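Local coordinates for protein BA_2500 (Bacillus anthracis, PDB 4GUC), which is of unknown function but belongs to the DUF5065 family of small, beta-rich domains, grouped with the E-set (immunoglobulin-like) clan, at residues 23-27 with 28-32; 104-108 with 109-113. All coordinates share one frame; numbering follows the deposited sequence.

Contact 1: 23-27 with 28-32; sequences ADFIE and ELAVG
The ring of Phe25 presents its edge to Ala30, whose CB lies near the ring plane 4.1 Å from CE1 and just as close to CZ; Ala30 is modelled in two conformers, so the touch is a tentative one. Over one face of the same ring, offset toward the rim, sits the backbone N of Glu27, 4.0 Å above the plane. The phenyl group reaches forward along the chain because CG is anti to the backbone N (chi1 169°). What brings Ala30 back to it is a short 3-10 turn following strand 24-25: Leu29 N donates to Ile26 O at 3.1 Å and Ala30 N to Glu27 O at 3.0 Å, two successive i to i+3 bonds. Both donors stand above the carbonyl planes of their acceptors. Another side of the turn is apolar. Ile26 CG1 meets Leu29 CD1 at 3.7 Å, and Ile44 of strand 39-45 packs against both residues. Glu28, bent at chi2 (69°), curls its carboxylate back so that OE1 lies 3.7 Å from Ile26 CB, while Glu27, extended beyond CG, holds OE1 6.6 Å from Glu28 OE2, so the two like charges are not in contact.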
# COMPACT_ATOMS: atom_id res chain seq x y z
N ALA A 23 4.12 10.10 -5.93
CA ALA A 23 4.90 9.14 -5.17
C ALA A 23 5.89 8.43 -6.05
O ALA A 23 5.70 8.34 -7.26
CB ALA A 23 3.98 8.10 -4.46
N ASP A 24 6.94 7.90 -5.45
CA ASP A 24 7.93 7.15 -6.21
C ASP A 24 7.56 5.70 -6.33
O ASP A 24 7.26 5.03 -5.36
CB ASP A 24 9.30 7.22 -5.56
CG ASP A 24 10.06 8.51 -5.85
OD1 ASP A 24 9.54 9.45 -6.50
OD2 ASP A 24 11.23 8.56 -5.43
N PHE A 25 7.56 5.19 -7.55
CA PHE A 25 7.29 3.79 -7.78
C PHE A 25 8.51 2.95 -7.41
O PHE A 25 9.64 3.29 -7.81
CB PHE A 25 6.93 3.50 -9.22
CG PHE A 25 6.90 2.03 -9.52
CD1 PHE A 25 5.90 1.23 -9.03
CD2 PHE A 25 7.86 1.45 -10.32
CE1 PHE A 25 5.89 -0.13 -9.28
CE2 PHE A 25 7.84 0.10 -10.56
CZ PHE A 25 6.84 -0.69 -10.05
N ILE A 26 8.30 1.88 -6.64
CA ILE A 26 9.36 0.96 -6.27
C ILE A 26 8.93 -0.48 -6.55
O ILE A 26 7.83 -0.91 -6.17
CB ILE A 26 9.94 1.18 -4.87
CG1 ILE A 26 8.89 1.02 -3.80
CG2 ILE A 26 10.65 2.55 -4.81
CD1 ILE A 26 9.50 1.10 -2.38
N GLU A 27 9.76 -1.23 -7.25
CA GLU A 27 9.42 -2.61 -7.62
C GLU A 27 9.20 -3.58 -6.48
O GLU A 27 8.40 -4.51 -6.61
CB GLU A 27 10.42 -3.12 -8.68
CG GLU A 27 10.26 -2.28 -9.99
CD GLU A 27 11.20 -2.61 -11.14
OE1 GLU A 27 11.80 -3.71 -11.13
OE2 GLU A 27 11.29 -1.74 -12.07
N GLU A 28 9.82 -3.30 -5.33
CA GLU A 28 9.66 -4.17 -4.16
C GLU A 28 8.21 -4.16 -3.67
O GLU A 28 7.79 -5.09 -2.95
CB GLU A 28 10.62 -3.80 -3.01
CG GLU A 28 12.10 -3.94 -3.30
CD GLU A 28 12.66 -2.94 -4.31
OE1 GLU A 28 12.01 -1.90 -4.56
OE2 GLU A 28 13.78 -3.18 -4.82
N LEU A 29 7.45 -3.10 -3.98
CA LEU A 29 6.05 -3.04 -3.59
C LEU A 29 5.07 -3.59 -4.62
O LEU A 29 3.86 -3.68 -4.38
CB LEU A 29 5.60 -1.61 -3.25
CG LEU A 29 6.04 -1.02 -1.93
CD1 LEU A 29 5.74 0.48 -1.86
CD2 LEU A 29 5.30 -1.78 -0.80
N ALA A 30 5.57 -3.94 -5.82
CA ALA A 30 4.72 -4.46 -6.93
C ALA A 30 4.54 -5.98 -6.90
O ALA A 30 5.13 -6.72 -7.69
CB ALA A 30 5.30 -4.01 -8.27
N VAL A 31 3.57 -6.40 -6.09
CA VAL A 31 3.26 -7.79 -5.79
C VAL A 31 2.48 -8.56 -6.85
O VAL A 31 2.41 -9.79 -6.81
CB VAL A 31 2.47 -7.84 -4.41
CG1 VAL A 31 3.36 -7.25 -3.29
CG2 VAL A 31 1.13 -7.08 -4.44
N GLY A 32 1.86 -7.82 -7.75
CA GLY A 32 1.08 -8.43 -8.81
C GLY A 32 -0.29 -8.71 -8.24
O GLY A 32 -0.59 -8.37 -7.11

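Contact 2: 104-108 with 109-113; sequences MKLGE and NYYYG
Met104 and Tyr111 face each other across a beta hairpin whose strands, 98-106 and 109-119, are joined by a type II' turn from Leu106 to Asn109. Gly107 occupies the turn position where phi is positive (65°), a conformation that favours glycine.

The backbone bonds come in reciprocal pairs. Met104 N donates to Tyr111 O at 2.8 Å and Tyr111 N returns a bond to Met104 O; nearer the turn, Leu106 N reaches Asn109 O at 2.9 Å in an almost straight bond (172° at the hydrogen), and Asn109 N answers to Leu106 O. Between these hydrogen-bonded pairs lies the non-hydrogen-bonded pair Lys105 and Tyr110. Here CA-H groups supplement the N-H donors: Tyr110 CA approaches Met104 O at 3.3 Å, and Lys105 CA points its hydrogen at Asn109 O, so each oxygen takes a second, weaker contact.

Apolar packing divides between the two faces of the sheet. On one, the selenomethionine Met104 crosses the Tyr111 ring obliquely, CE 3.7 Å from CD2, and Leu106 CB comes within 4.0 Å of CE2. On the other, the methylenes of Lys105 run past CE1 and CZ of Tyr110 to its hydroxyl, which is hydrogen-bonded to Arg12 N, while Trp13 meets the Tyr110 ring edge-to-face.

Polar side chains finish the turn. The lysine chain stays extended until a final bend (chi4 -66°) delivers NZ to Gly107 O at 2.9 Å. Leu106 O, already bonded to Asn109 N, also accepts from a water at 2.8 Å, and that same water accepts from Asn109 ND2 at 3.0 Å.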
# COMPACT_ATOMS: atom_id res chain seq x y z
N MSE A 104 3.87 3.09 0.82
CA MSE A 104 4.75 3.19 1.96
C MSE A 104 5.06 4.64 2.27
O MSE A 104 5.38 5.43 1.36
CB MSE A 104 6.06 2.44 1.74
CG MSE A 104 6.98 2.45 2.99
SE MSE A 104 8.62 1.47 2.87
CE MSE A 104 9.53 2.58 1.62
N LYS A 105 4.92 5.01 3.54
CA LYS A 105 5.29 6.34 4.02
C LYS A 105 6.64 6.13 4.74
O LYS A 105 6.76 5.24 5.61
CB LYS A 105 4.28 6.92 4.96
CG LYS A 105 4.69 8.35 5.48
CD LYS A 105 3.63 8.92 6.35
CE LYS A 105 3.96 10.30 6.89
NZ LYS A 105 5.11 10.29 7.83
N LEU A 106 7.64 6.93 4.39
CA LEU A 106 8.98 6.83 5.00
C LEU A 106 9.39 8.26 5.23
O LEU A 106 9.77 8.97 4.30
CB LEU A 106 9.95 6.11 4.09
CG LEU A 106 11.32 5.79 4.66
CD1 LEU A 106 11.22 4.80 5.82
CD2 LEU A 106 12.23 5.26 3.54
N GLY A 107 9.30 8.71 6.46
CA GLY A 107 9.59 10.13 6.73
C GLY A 107 8.53 10.96 6.03
O GLY A 107 7.35 10.65 6.09
N GLU A 108 8.94 12.00 5.30
CA GLU A 108 8.00 12.86 4.59
C GLU A 108 7.75 12.38 3.15
O GLU A 108 7.00 13.02 2.41
CB GLU A 108 8.59 14.27 4.48
CG GLU A 108 8.91 14.98 5.77
CD GLU A 108 7.68 15.42 6.54
OE1 GLU A 108 6.55 15.13 6.07
OE2 GLU A 108 7.84 16.11 7.58
N ASN A 109 8.34 11.25 2.76
CA ASN A 109 8.22 10.75 1.39
C ASN A 109 7.30 9.55 1.25
O ASN A 109 7.10 8.78 2.19
CB ASN A 109 9.63 10.39 0.90
CG ASN A 109 10.57 11.61 0.87
OD1 ASN A 109 10.16 12.73 0.55
ND2 ASN A 109 11.82 11.40 1.24
N TYR A 110 6.78 9.38 0.05
CA TYR A 110 5.86 8.30 -0.26
C TYR A 110 6.33 7.48 -1.45
O TYR A 110 6.87 8.03 -2.41
CB TYR A 110 4.47 8.83 -0.53
CG TYR A 110 3.81 9.45 0.68
CD1 TYR A 110 3.07 8.70 1.56
CD2 TYR A 110 3.94 10.80 0.94
CE1 TYR A 110 2.45 9.28 2.65
CE2 TYR A 110 3.36 11.37 2.04
CZ TYR A 110 2.62 10.59 2.91
OH TYR A 110 1.98 11.15 4.00
N TYR A 111 6.05 6.19 -1.36
CA TYR A 111 6.39 5.17 -2.36
C TYR A 111 5.21 4.28 -2.64
O TYR A 111 4.32 4.17 -1.77
CB TYR A 111 7.54 4.31 -1.82
CG TYR A 111 8.74 5.15 -1.44
CD1 TYR A 111 9.73 5.42 -2.36
CD2 TYR A 111 8.85 5.73 -0.18
CE1 TYR A 111 10.83 6.26 -2.03
CE2 TYR A 111 9.92 6.55 0.16
CZ TYR A 111 10.90 6.79 -0.76
OH TYR A 111 11.97 7.61 -0.39
N TYR A 112 5.10 3.69 -3.83
CA TYR A 112 3.96 2.82 -4.11
C TYR A 112 4.38 1.73 -5.08
O TYR A 112 5.44 1.84 -5.70
CB TYR A 112 2.76 3.63 -4.61
CG TYR A 112 2.85 4.13 -6.02
CD1 TYR A 112 1.87 3.81 -6.98
CD2 TYR A 112 3.92 4.90 -6.43
CE1 TYR A 112 1.98 4.25 -8.30
CE2 TYR A 112 4.02 5.35 -7.73
CZ TYR A 112 3.07 5.00 -8.67
OH TYR A 112 3.23 5.48 -9.95
N GLY A 113 3.57 0.69 -5.20
CA GLY A 113 3.86 -0.43 -6.09
C GLY A 113 2.94 -0.58 -7.28
O GLY A 113 3.00 -1.59 -8.00
O HOH W 1 12.28 9.12 3.11

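Following the chain from its N terminus, contact 1 comes first, closing a short turn just after strand 24-25 and before strand 34-35. Contact 2 opens much later, where strand 98-106 reverses into strand 109-119. The two therefore stand in series, neither enclosing nor crossing the other. Both reach one sheet, where strand 24-25 lies parallel to strand 109-119, with probable hydrogen bonds from Tyr112 N to Asp24 O and from Ile26 N to Tyr112 O, each 3.0 Å long. Strand 34-35 pairs with 109-119 as well. The residues leading into the first turn thus pair with the strand that leaves the second, which ties the N-terminal region to the late hairpin.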